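Local structure of esterase LipW (Mycobacterium marinum, 3QH4) at residues A[118-123]-A[144-149]; A[88-93]-A[106-111]; A[138-143]-A[173-178]; A[251-256]-A[301-306]. The protein is probably an alpha/beta-hydrolase-fold esterase that hydrolyses ester bonds with strict substrate selectivity. All blocks are in the same frame, centred on the assembly; numbering follows the deposited sequence.

Contact 1: A[118-123]-A[144-149]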
loop_
_atom_site.group_PDB
_atom_site.type_symbol
_atom_site.label_atom_id
_atom_site.label_comp_id
_atom_site.label_asym_id
_atom_site.label_seq_id
_atom_site.Cartn_x
_atom_site.Cartn_y
_atom_site.Cartn_z
ATOM N N ALA A 118 -6.254 -10.653 -11.283
ATOM C CA ALA A 118 -7.246 -10.330 -10.266
ATOM C C ALA A 118 -6.533 -9.641 -9.098
ATOM O O ALA A 118 -5.340 -9.890 -8.825
ATOM C CB ALA A 118 -7.936 -11.613 -9.767
ATOM N N VAL A 119 -7.263 -8.756 -8.438
ATOM C CA VAL A 119 -6.751 -8.100 -7.235
ATOM C C VAL A 119 -7.817 -8.284 -6.149
ATOM O O VAL A 119 -9.015 -8.062 -6.391
ATOM C CB VAL A 119 -6.506 -6.593 -7.491
ATOM C CG1 VAL A 119 -6.043 -5.869 -6.204
ATOM C CG2 VAL A 119 -5.448 -6.381 -8.618
ATOM N N VAL A 120 -7.382 -8.669 -4.960
ATOM C CA VAL A 120 -8.303 -8.734 -3.809
ATOM C C VAL A 120 -7.809 -7.690 -2.818
ATOM O O VAL A 120 -6.727 -7.845 -2.232
ATOM C CB VAL A 120 -8.362 -10.140 -3.192
ATOM C CG1 VAL A 120 -9.298 -10.215 -1.979
ATOM C CG2 VAL A 120 -8.818 -11.161 -4.259
ATOM N N SER A 121 -8.619 -6.640 -2.636
ATOM C CA SER A 121 -8.248 -5.519 -1.773
ATOM C C SER A 121 -8.865 -5.736 -0.388
ATOM O O SER A 121 -10.076 -6.033 -0.279
ATOM C CB SER A 121 -8.737 -4.205 -2.402
ATOM O OG SER A 121 -8.479 -3.113 -1.541
ATOM N N VAL A 122 -8.037 -5.560 0.649
ATOM C CA VAL A 122 -8.417 -5.878 2.040
ATOM C C VAL A 122 -8.947 -4.652 2.789
ATOM O O VAL A 122 -8.241 -3.630 2.881
ATOM C CB VAL A 122 -7.200 -6.443 2.832
ATOM C CG1 VAL A 122 -7.611 -6.830 4.280
ATOM C CG2 VAL A 122 -6.574 -7.623 2.143
ATOM N N ASP A 123 -10.170 -4.739 3.312
ATOM C CA ASP A 123 -10.701 -3.647 4.142
ATOM C C ASP A 123 -10.308 -3.953 5.581
ATOM O O ASP A 123 -11.146 -4.426 6.380
ATOM C CB ASP A 123 -12.234 -3.569 4.020
ATOM C CG ASP A 123 -12.821 -2.322 4.638
ATOM O OD1 ASP A 123 -12.082 -1.381 4.969
ATOM O OD2 ASP A 123 -14.074 -2.278 4.774
ATOM N N THR A 144 -5.202 -16.165 3.187
ATOM C CA THR A 144 -5.541 -17.596 3.398
ATOM C C THR A 144 -6.820 -17.983 2.646
ATOM O O THR A 144 -6.904 -19.064 2.043
ATOM C CB THR A 144 -5.667 -17.898 4.925
ATOM O OG1 THR A 144 -4.407 -17.626 5.540
ATOM C CG2 THR A 144 -6.049 -19.384 5.180
ATOM N N TRP A 145 -7.800 -17.085 2.678
ATOM C CA TRP A 145 -9.090 -17.293 2.032
ATOM C C TRP A 145 -8.955 -17.310 0.506
ATOM O O TRP A 145 -9.579 -18.142 -0.175
ATOM C CB TRP A 145 -10.030 -16.191 2.501
ATOM C CG TRP A 145 -11.381 -16.137 1.881
ATOM C CD1 TRP A 145 -12.513 -16.785 2.317
ATOM C CD2 TRP A 145 -11.787 -15.325 0.767
ATOM N NE1 TRP A 145 -13.585 -16.443 1.528
ATOM C CE2 TRP A 145 -13.179 -15.541 0.583
ATOM C CE3 TRP A 145 -11.122 -14.421 -0.079
ATOM C CZ2 TRP A 145 -13.905 -14.910 -0.425
ATOM C CZ3 TRP A 145 -11.838 -13.797 -1.067
ATOM C CH2 TRP A 145 -13.219 -14.032 -1.235
ATOM N N VAL A 146 -8.112 -16.426 -0.032
ATOM C CA VAL A 146 -7.835 -16.377 -1.460
ATOM C C VAL A 146 -7.279 -17.712 -1.931
ATOM O O VAL A 146 -7.724 -18.258 -2.937
ATOM C CB VAL A 146 -6.860 -15.201 -1.789
ATOM C CG1 VAL A 146 -6.248 -15.334 -3.160
ATOM C CG2 VAL A 146 -7.608 -13.877 -1.611
ATOM N N VAL A 147 -6.328 -18.251 -1.180
ATOM C CA VAL A 147 -5.682 -19.483 -1.589
ATOM C C VAL A 147 -6.624 -20.665 -1.334
ATOM O O VAL A 147 -6.791 -21.524 -2.209
ATOM C CB VAL A 147 -4.331 -19.651 -0.858
ATOM C CG1 VAL A 147 -3.737 -21.054 -1.096
ATOM C CG2 VAL A 147 -3.343 -18.557 -1.292
ATOM N N GLY A 148 -7.288 -20.678 -0.177
ATOM C CA GLY A 148 -8.131 -21.827 0.201
ATOM C C GLY A 148 -9.320 -21.962 -0.728
ATOM O O GLY A 148 -9.846 -23.080 -0.947
ATOM N N ASN A 149 -9.746 -20.841 -1.300
ATOM C CA ASN A 149 -10.928 -20.824 -2.161
ATOM C C ASN A 149 -10.597 -20.507 -3.605
ATOM O O ASN A 149 -11.474 -20.088 -4.375
ATOM C CB ASN A 149 -11.939 -19.817 -1.613
ATOM C CG ASN A 149 -12.446 -20.203 -0.244
ATOM O OD1 ASN A 149 -12.005 -19.663 0.783
ATOM N ND2 ASN A 149 -13.350 -21.172 -0.207
#

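Contact 2: A[88-93]-A[106-111]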
loop_
_atom_site.group_PDB
_atom_site.type_symbol
_atom_site.label_atom_id
_atom_site.label_comp_id
_atom_site.label_asym_id
_atom_site.label_seq_id
_atom_site.Cartn_x
_atom_site.Cartn_y
_atom_site.Cartn_z
ATOM N N VAL A 88 -3.455 -10.838 -6.946
ATOM C CA VAL A 88 -2.683 -9.987 -6.037
ATOM C C VAL A 88 -3.536 -9.710 -4.809
ATOM O O VAL A 88 -4.686 -9.294 -4.955
ATOM C CB VAL A 88 -2.363 -8.599 -6.714
ATOM C CG1 VAL A 88 -1.589 -7.675 -5.736
ATOM C CG2 VAL A 88 -1.584 -8.787 -8.009
ATOM N N VAL A 89 -2.993 -9.896 -3.596
ATOM C CA VAL A 89 -3.712 -9.454 -2.397
ATOM C C VAL A 89 -3.161 -8.080 -2.064
ATOM O O VAL A 89 -1.961 -7.955 -1.865
ATOM C CB VAL A 89 -3.491 -10.420 -1.214
ATOM C CG1 VAL A 89 -4.037 -9.821 0.085
ATOM C CG2 VAL A 89 -4.142 -11.792 -1.551
ATOM N N TYR A 90 -4.034 -7.068 -2.041
ATOM C CA TYR A 90 -3.633 -5.654 -1.944
ATOM C C TYR A 90 -4.151 -4.999 -0.666
ATOM O O TYR A 90 -5.315 -5.248 -0.276
ATOM C CB TYR A 90 -4.184 -4.868 -3.157
ATOM C CG TYR A 90 -3.811 -3.410 -3.125
ATOM C CD1 TYR A 90 -2.620 -2.965 -3.762
ATOM C CD2 TYR A 90 -4.637 -2.469 -2.489
ATOM C CE1 TYR A 90 -2.283 -1.612 -3.728
ATOM C CE2 TYR A 90 -4.305 -1.108 -2.448
ATOM C CZ TYR A 90 -3.129 -0.701 -3.058
ATOM O OH TYR A 90 -2.761 0.618 -3.016
ATOM N N CYS A 91 -3.306 -4.178 -0.030
ATOM C CA CYS A 91 -3.679 -3.394 1.175
ATOM C C CYS A 91 -3.472 -1.912 0.912
ATOM O O CYS A 91 -2.383 -1.504 0.505
ATOM C CB CYS A 91 -2.841 -3.816 2.397
ATOM S SG CYS A 91 -3.250 -5.457 2.929
ATOM N N HIS A 92 -4.536 -1.123 1.128
ATOM C CA HIS A 92 -4.555 0.323 0.809
ATOM C C HIS A 92 -3.728 1.227 1.756
ATOM O O HIS A 92 -3.323 0.821 2.834
ATOM C CB HIS A 92 -6.008 0.818 0.784
ATOM C CG HIS A 92 -6.683 0.790 2.125
ATOM N ND1 HIS A 92 -6.498 1.784 3.061
ATOM C CD2 HIS A 92 -7.547 -0.095 2.682
ATOM C CE1 HIS A 92 -7.200 1.503 4.148
ATOM N NE2 HIS A 92 -7.858 0.374 3.934
ATOM N N ALA A 93 -3.500 2.453 1.307
ATOM C CA ALA A 93 -2.783 3.498 2.043
ATOM C C ALA A 93 -3.660 4.124 3.114
ATOM O O ALA A 93 -4.887 3.913 3.128
ATOM C CB ALA A 93 -2.328 4.577 1.045
ATOM N N ARG A 106 -8.607 3.293 -7.529
ATOM C CA ARG A 106 -7.967 3.578 -8.819
ATOM C C ARG A 106 -6.714 2.708 -8.981
ATOM O O ARG A 106 -6.511 2.101 -10.027
ATOM C CB ARG A 106 -7.612 5.058 -8.952
ATOM C CG ARG A 106 -6.947 5.415 -10.296
ATOM C CD ARG A 106 -7.848 5.158 -11.507
ATOM N NE ARG A 106 -7.235 5.671 -12.747
ATOM C CZ ARG A 106 -7.303 6.931 -13.166
ATOM N NH1 ARG A 106 -7.934 7.872 -12.440
ATOM N NH2 ARG A 106 -6.699 7.266 -14.313
ATOM N N GLN A 107 -5.864 2.671 -7.945
ATOM C CA GLN A 107 -4.660 1.854 -7.993
ATOM C C GLN A 107 -4.984 0.393 -8.314
ATOM O O GLN A 107 -4.283 -0.242 -9.113
ATOM C CB GLN A 107 -3.898 1.997 -6.661
ATOM C CG GLN A 107 -2.739 0.972 -6.380
ATOM C CD GLN A 107 -1.473 1.237 -7.228
ATOM O OE1 GLN A 107 -0.496 1.816 -6.735
ATOM N NE2 GLN A 107 -1.482 0.782 -8.474
ATOM N N CYS A 108 -6.044 -0.136 -7.685
ATOM C CA CYS A 108 -6.426 -1.538 -7.869
ATOM C C CYS A 108 -6.876 -1.764 -9.306
ATOM O O CYS A 108 -6.513 -2.786 -9.907
ATOM C CB CYS A 108 -7.521 -1.965 -6.870
ATOM S SG CYS A 108 -6.870 -2.112 -5.176
ATOM N N LEU A 109 -7.661 -0.832 -9.849
ATOM C CA LEU A 109 -8.149 -0.960 -11.216
ATOM C C LEU A 109 -6.971 -0.986 -12.186
ATOM O O LEU A 109 -6.962 -1.738 -13.175
ATOM C CB LEU A 109 -9.097 0.189 -11.590
ATOM C CG LEU A 109 -10.445 0.147 -10.850
ATOM C CD1 LEU A 109 -11.091 1.516 -11.010
ATOM C CD2 LEU A 109 -11.375 -0.989 -11.351
ATOM N N GLU A 110 -5.995 -0.123 -11.907
ATOM C CA GLU A 110 -4.815 -0.016 -12.774
ATOM C C GLU A 110 -3.996 -1.283 -12.730
ATOM O O GLU A 110 -3.583 -1.790 -13.782
ATOM C CB GLU A 110 -3.977 1.230 -12.459
ATOM C CG GLU A 110 -4.744 2.567 -12.663
ATOM C CD GLU A 110 -5.095 2.887 -14.106
ATOM O OE1 GLU A 110 -4.477 2.336 -15.046
ATOM O OE2 GLU A 110 -6.018 3.703 -14.297
ATOM N N LEU A 111 -3.779 -1.831 -11.529
ATOM C CA LEU A 111 -3.031 -3.090 -11.408
ATOM C C LEU A 111 -3.730 -4.229 -12.152
ATOM O O LEU A 111 -3.101 -4.939 -12.937
ATOM C CB LEU A 111 -2.849 -3.487 -9.942
ATOM C CG LEU A 111 -1.939 -2.604 -9.090
ATOM C CD1 LEU A 111 -1.889 -3.129 -7.651
ATOM C CD2 LEU A 111 -0.521 -2.540 -9.677
#

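Contact 3: A[138-143]-A[173-178]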
loop_
_atom_site.group_PDB
_atom_site.type_symbol
_atom_site.label_atom_id
_atom_site.label_comp_id
_atom_site.label_asym_id
_atom_site.label_seq_id
_atom_site.Cartn_x
_atom_site.Cartn_y
_atom_site.Cartn_z
ATOM N N ASP A 138 -5.988 -9.275 9.644
ATOM C CA ASP A 138 -7.013 -9.201 8.596
ATOM C C ASP A 138 -6.409 -9.537 7.241
ATOM O O ASP A 138 -7.003 -10.295 6.462
ATOM C CB ASP A 138 -7.639 -7.800 8.538
ATOM C CG ASP A 138 -8.482 -7.483 9.784
ATOM O OD1 ASP A 138 -8.738 -8.400 10.590
ATOM O OD2 ASP A 138 -8.885 -6.317 9.928
ATOM N N ALA A 139 -5.255 -8.948 6.932
ATOM C CA ALA A 139 -4.595 -9.270 5.648
ATOM C C ALA A 139 -4.295 -10.768 5.513
ATOM O O ALA A 139 -4.455 -11.360 4.439
ATOM C CB ALA A 139 -3.296 -8.467 5.501
ATOM N N ILE A 140 -3.846 -11.379 6.606
ATOM C CA ILE A 140 -3.519 -12.816 6.606
ATOM C C ILE A 140 -4.764 -13.636 6.367
ATOM O O ILE A 140 -4.749 -14.597 5.591
ATOM C CB ILE A 140 -2.809 -13.229 7.934
ATOM C CG1 ILE A 140 -1.374 -12.661 7.920
ATOM C CG2 ILE A 140 -2.847 -14.772 8.120
ATOM C CD1 ILE A 140 -0.610 -12.703 9.268
ATOM N N GLU A 141 -5.849 -13.227 7.015
ATOM C CA GLU A 141 -7.129 -13.897 6.866
ATOM C C GLU A 141 -7.560 -13.877 5.398
ATOM O O GLU A 141 -7.991 -14.918 4.857
ATOM C CB GLU A 141 -8.170 -13.204 7.753
ATOM C CG GLU A 141 -9.525 -13.885 7.789
ATOM C CD GLU A 141 -9.642 -14.991 8.846
ATOM O OE1 GLU A 141 -8.611 -15.454 9.401
ATOM O OE2 GLU A 141 -10.791 -15.398 9.115
ATOM N N VAL A 142 -7.407 -12.714 4.747
ATOM C CA VAL A 142 -7.797 -12.599 3.347
ATOM C C VAL A 142 -6.896 -13.441 2.464
ATOM O O VAL A 142 -7.387 -14.175 1.610
ATOM C CB VAL A 142 -7.867 -11.132 2.854
ATOM C CG1 VAL A 142 -8.137 -11.067 1.320
ATOM C CG2 VAL A 142 -8.975 -10.411 3.621
ATOM N N LEU A 143 -5.590 -13.364 2.679
ATOM C CA LEU A 143 -4.675 -14.161 1.855
ATOM C C LEU A 143 -4.975 -15.675 1.968
ATOM O O LEU A 143 -4.992 -16.378 0.956
ATOM C CB LEU A 143 -3.214 -13.876 2.211
ATOM C CG LEU A 143 -2.214 -14.614 1.290
ATOM C CD1 LEU A 143 -1.048 -13.662 1.043
ATOM C CD2 LEU A 143 -1.764 -15.908 1.925
ATOM N N ALA A 173 4.316 -6.335 3.100
ATOM C CA ALA A 173 5.654 -6.840 3.428
ATOM C C ALA A 173 5.540 -7.931 4.525
ATOM O O ALA A 173 6.316 -8.915 4.555
ATOM C CB ALA A 173 6.528 -5.686 3.910
ATOM N N GLY A 174 4.575 -7.765 5.426
ATOM C CA GLY A 174 4.329 -8.804 6.447
ATOM C C GLY A 174 3.852 -10.114 5.843
ATOM O O GLY A 174 4.306 -11.200 6.229
ATOM N N LEU A 175 2.956 -10.024 4.861
ATOM C CA LEU A 175 2.513 -11.199 4.134
ATOM C C LEU A 175 3.701 -11.838 3.404
ATOM O O LEU A 175 3.864 -13.055 3.435
ATOM C CB LEU A 175 1.412 -10.862 3.118
ATOM C CG LEU A 175 0.129 -10.229 3.694
ATOM C CD1 LEU A 175 -0.858 -9.974 2.564
ATOM C CD2 LEU A 175 -0.504 -11.183 4.754
ATOM N N ALA A 176 4.527 -11.017 2.752
ATOM C CA ALA A 176 5.718 -11.561 2.073
ATOM C C ALA A 176 6.636 -12.328 3.041
ATOM O O ALA A 176 7.183 -13.381 2.674
ATOM C CB ALA A 176 6.498 -10.450 1.392
ATOM N N HIS A 177 6.810 -11.797 4.252
ATOM C CA HIS A 177 7.644 -12.477 5.257
ATOM C C HIS A 177 7.032 -13.799 5.692
ATOM O O HIS A 177 7.753 -14.788 5.822
ATOM C CB HIS A 177 7.900 -11.625 6.499
ATOM C CG HIS A 177 8.323 -12.440 7.684
ATOM N ND1 HIS A 177 9.529 -13.111 7.732
ATOM C CD2 HIS A 177 7.682 -12.733 8.842
ATOM C CE1 HIS A 177 9.616 -13.772 8.873
ATOM N NE2 HIS A 177 8.519 -13.544 9.572
ATOM N N GLY A 178 5.714 -13.813 5.932
ATOM C CA GLY A 178 4.998 -15.048 6.257
ATOM C C GLY A 178 5.122 -16.118 5.183
ATOM O O GLY A 178 5.325 -17.305 5.495
#

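Contact 4: A[251-256]-A[301-306]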
loop_
_atom_site.group_PDB
_atom_site.type_symbol
_atom_site.label_atom_id
_atom_site.label_comp_id
_atom_site.label_asym_id
_atom_site.label_seq_id
_atom_site.Cartn_x
_atom_site.Cartn_y
_atom_site.Cartn_z
ATOM N N LEU A 251 9.054 -5.115 -6.456
ATOM C CA LEU A 251 9.066 -3.782 -7.071
ATOM C C LEU A 251 8.818 -2.827 -5.930
ATOM O O LEU A 251 7.828 -2.969 -5.203
ATOM C CB LEU A 251 7.973 -3.606 -8.125
ATOM C CG LEU A 251 7.815 -2.151 -8.586
ATOM C CD1 LEU A 251 9.061 -1.642 -9.394
ATOM C CD2 LEU A 251 6.537 -2.029 -9.448
ATOM N N ILE A 252 9.715 -1.857 -5.771
ATOM C CA ILE A 252 9.552 -0.864 -4.707
ATOM C C ILE A 252 9.733 0.532 -5.286
ATOM O O ILE A 252 10.727 0.809 -5.971
ATOM C CB ILE A 252 10.492 -1.202 -3.499
ATOM C CG1 ILE A 252 10.317 -0.183 -2.364
ATOM C CG2 ILE A 252 11.979 -1.261 -3.915
ATOM C CD1 ILE A 252 11.084 -0.591 -1.046
ATOM N N THR A 253 8.788 1.430 -4.985
ATOM C CA THR A 253 8.753 2.722 -5.652
ATOM C C THR A 253 8.530 3.832 -4.618
ATOM O O THR A 253 7.974 3.574 -3.533
ATOM C CB THR A 253 7.596 2.747 -6.686
ATOM O OG1 THR A 253 6.373 2.302 -6.068
ATOM C CG2 THR A 253 7.910 1.844 -7.889
ATOM N N CYS A 254 8.984 5.057 -4.916
ATOM C CA CYS A 254 8.700 6.178 -4.009
ATOM C C CYS A 254 8.996 7.495 -4.698
ATOM O O CYS A 254 9.906 7.555 -5.523
ATOM C CB CYS A 254 9.599 6.054 -2.768
ATOM S SG CYS A 254 8.992 7.023 -1.363
ATOM N N GLY A 255 8.215 8.538 -4.382
ATOM C CA GLY A 255 8.549 9.907 -4.829
ATOM C C GLY A 255 9.737 10.405 -4.017
ATOM O O GLY A 255 9.940 9.964 -2.901
ATOM N N GLU A 256 10.512 11.341 -4.569
ATOM C CA GLU A 256 11.713 11.803 -3.863
ATOM C C GLU A 256 11.401 12.785 -2.748
ATOM O O GLU A 256 12.212 12.941 -1.824
ATOM C CB GLU A 256 12.744 12.414 -4.818
ATOM C CG GLU A 256 12.256 13.689 -5.477
ATOM C CD GLU A 256 13.338 14.445 -6.238
ATOM O OE1 GLU A 256 14.537 14.224 -5.959
ATOM O OE2 GLU A 256 12.976 15.276 -7.105
ATOM N N GLN A 301 1.050 8.068 -14.350
ATOM C CA GLN A 301 0.844 7.045 -15.373
ATOM C C GLN A 301 2.057 6.164 -15.568
ATOM O O GLN A 301 1.917 4.950 -15.768
ATOM C CB GLN A 301 0.400 7.684 -16.698
ATOM C CG GLN A 301 -1.006 8.305 -16.605
ATOM C CD GLN A 301 -2.112 7.223 -16.628
ATOM O OE1 GLN A 301 -2.152 6.382 -17.542
ATOM N NE2 GLN A 301 -2.994 7.243 -15.627
ATOM N N ARG A 302 3.247 6.760 -15.518
ATOM C CA ARG A 302 4.476 5.955 -15.598
ATOM C C ARG A 302 4.581 4.988 -14.414
ATOM O O ARG A 302 5.051 3.865 -14.581
ATOM C CB ARG A 302 5.715 6.855 -15.687
ATOM C CG ARG A 302 5.910 7.475 -17.089
ATOM C CD ARG A 302 7.323 8.098 -17.216
ATOM N NE ARG A 302 7.409 9.360 -16.495
ATOM C CZ ARG A 302 7.197 10.555 -17.055
ATOM N NH1 ARG A 302 7.265 11.657 -16.315
ATOM N NH2 ARG A 302 6.891 10.643 -18.350
ATOM N N LEU A 303 4.170 5.434 -13.221
ATOM C CA LEU A 303 4.094 4.521 -12.068
ATOM C C LEU A 303 3.176 3.326 -12.371
ATOM O O LEU A 303 3.595 2.175 -12.212
ATOM C CB LEU A 303 3.607 5.276 -10.789
ATOM C CG LEU A 303 3.327 4.269 -9.645
ATOM C CD1 LEU A 303 4.610 3.759 -9.031
ATOM C CD2 LEU A 303 2.429 4.946 -8.583
ATOM N N PHE A 304 1.936 3.603 -12.792
ATOM C CA PHE A 304 0.965 2.536 -13.091
ATOM C C PHE A 304 1.522 1.568 -14.153
ATOM O O PHE A 304 1.363 0.365 -14.046
ATOM C CB PHE A 304 -0.384 3.101 -13.539
ATOM C CG PHE A 304 -1.090 3.972 -12.491
ATOM C CD1 PHE A 304 -1.010 3.687 -11.122
ATOM C CD2 PHE A 304 -1.857 5.057 -12.898
ATOM C CE1 PHE A 304 -1.674 4.507 -10.183
ATOM C CE2 PHE A 304 -2.524 5.876 -11.983
ATOM C CZ PHE A 304 -2.457 5.583 -10.614
ATOM N N ALA A 305 2.173 2.112 -15.174
ATOM C CA ALA A 305 2.659 1.286 -16.282
ATOM C C ALA A 305 3.771 0.394 -15.752
ATOM O O ALA A 305 3.842 -0.791 -16.120
ATOM C CB ALA A 305 3.138 2.162 -17.425
ATOM N N MET A 306 4.618 0.964 -14.879
ATOM C CA MET A 306 5.756 0.251 -14.318
ATOM C C MET A 306 5.283 -0.905 -13.440
ATOM O O MET A 306 5.821 -2.021 -13.494
ATOM C CB MET A 306 6.631 1.225 -13.515
ATOM C CG MET A 306 7.876 0.603 -12.941
ATOM S SD MET A 306 8.810 1.796 -11.963
ATOM C CE MET A 306 9.143 3.033 -13.221
#

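Contact 1: A[118-123]-A[144-149]
Trp145 reaches Val120 with the far corner of its six-membered ring: CZ3 lies 4.5 Å from Val120 CG1, and the methyl meets the ring obliquely. With CG anti to the backbone N (chi1 175°), the indole projects outward from the helix to the strand and brings CZ3 near the valine methyl, a loose contact from a partly exposed residue. One residue on, Val146 makes the main approach. Its CG2 faces the fork of Val120, 4.0 Å from Val120 CG2 and just as far from Val120 CG1, and the two side chains lie alongside, pointing opposite ways. The other methyl of Val146, CG1, is the one anti to its backbone N (chi1 164°), which leaves CG2 to face the sheet. Here the last turn of helix 134-148 covers one face of the alpha/beta-hydrolase sheet at strand 118-122, which runs parallel to strand 85-91 and antiparallel to strand 72-79; Val75 and Val87 from those neighbours also pack against Val120. Beyond Val146 the segment turns away from the strand. Gly148 N still bonds Thr144 O at 2.8 Å, and Asn149 N bonds Trp145 O at 2.9 Å as the backbone leaves helical geometry.

Contact 2: A[88-93]-A[106-111]
Tyr90 meets helix 105-115 with Cys108 over one face of its ring and with Leu111 and Gln107 approaching obliquely from the same side of the ring plane. Cys108 SG sits 4.0 Å from the centroid of the Tyr90 ring and 30° off its normal, a sulfur-aromatic contact; the sulfur is displaced toward CD2, which it approaches to 3.5 Å. On the CD1 side of the ring, Leu111 crosses Tyr90 at about a right angle, and its CD1 comes to 4.0 Å from Tyr90 CD1. Gln107 also crosses at about a right angle, meeting the phenol end: its CG lies 3.4 Å from Tyr90 OH, while the amide plane is turned 55° from the ring. A bend at chi2 (73°) directs that amide onward, and Gln107 NE2 hydrogen-bonds Gln307. The Tyr90 hydroxyl is hydrogen-bonded to Asp104, which ties down the phenol end. Tyr90 also packs on Ser165, within the probable nucleophile elbow. Strand 88-91 and helix 106-111 run nearly antiparallel, their axes 10.3 Å apart at closest, in the first half of a beta-alpha-beta crossover completed by strand 118-122; the loop starting at His92 probably corresponds to the HGGG oxyanion-hole loop of hormone-sensitive-lipase relatives, with alanine second.

Contact 3: A[138-143]-A[173-178]
Two neighbouring helices on one face of the alpha/beta-hydrolase sheet pack together here: helix 134-148, and helix 167-181, which follows the probable nucleophile elbow. The axes of the two short segments pass 10.2 Å apart and cross at -57°, close to the value expected where i+4 ridges of two helices fit into each other's grooves. Leu175 is the wedge. Its CG is anti to the carbonyl carbon (chi1 -59°), and the isobutyl end packs among Ala139, Ile140 and Leu143, with its two methyls divided among them. CD2 takes the side of Ile140, where it lies 3.6 Å from Ile140 CG1, the closest approach of the pair of segments; the two side chains pass each other with their ends heading opposite ways. Ala139 meets the fork, its CB being 4.0 Å from Leu175 CD2 and 4.1 Å from Leu175 CD1. Leu143, one turn further on, runs alongside Leu175 in the opposite sense, so that its CD1 touches Leu175 CD1 at 4.0 Å. Gly174 and Gly178 lie on the same flank of their helix as Leu175 and add no side chain to the interface. Beneath the two leucines lies Val162 of strand 160-165, which both touch, so the helix pair and the sheet share one apolar layer. Asp138 carries its charge away to a salt bridge with Arg125. No hydrogen bond or charge pair joins the two segments: the contact is purely apolar, and cohesion probably comes from burying the leucine methyls and from shape fit rather than from any directional bond.

Contact 4: A[251-256]-A[301-306]
Strand 251-255 and helix 301-306 run almost exactly antiparallel, 173° between their directions, with axes 10.7 Å apart; Thr253 lies opposite Leu303 and Leu251 opposite Met306. Leu303 sends CD1 against the side of Thr253, where it lies 3.7 Å from Thr253 OG1 and 3.9 Å from Thr253 CB, the two side chains crossing obliquely. The threonine oxygen stands between its backbone N and carbonyl carbon (chi1 50°); although a leucine methyl lies against it, the oxygen is hydrogen-bonded to His193 ND1 on the adjacent strand 189-193. Helix 298-315 is the C-terminal helix of the alpha/beta-hydrolase fold and here covers the sheet face at strand 250-255, whose end leads toward the probable acid of the catalytic triad. Met306 comes from one turn further along. Extended through its first two torsions, its chain carries the sulfur out to the strand, and the bend at chi3 (-60°) turns only the terminal methyl. SD is 4.2 Å from Thr253 CG2, the methionine and threonine side chains running side by side in opposing senses. The same sulfur is 4.3 Å from Leu251 CD1, while Leu251 CD2 rests 4.1 Å from the backbone oxygen of Met306. Met306 also touches His281, and Leu303 touches Phe283, both on strand 278-283.

How the contacts relate
All four contacts are largely buried, but contact 2 lies nearest the centre of the chain, whereas Trp145 in contact 1, Ile140 in contact 3 and Met306 in contact 4 are partly exposed. Contacts 1 and 3 share helix 134-148 and lie on one face of the sheet; Val142 of that helix packs on Val120. Contacts 2 and 4 hold helices 105-115 and 298-315, which touch through Glu110 and Phe304. Strands 118-122 and 85-91 join contacts 1 and 2 by backbone hydrogen bonds. Contacts 1 and 3 are wholly apolar, while contacts 2 and 4 add sulfur atoms, and hydroxyls of Tyr90 and Thr253 that are hydrogen-bonded outside their segments.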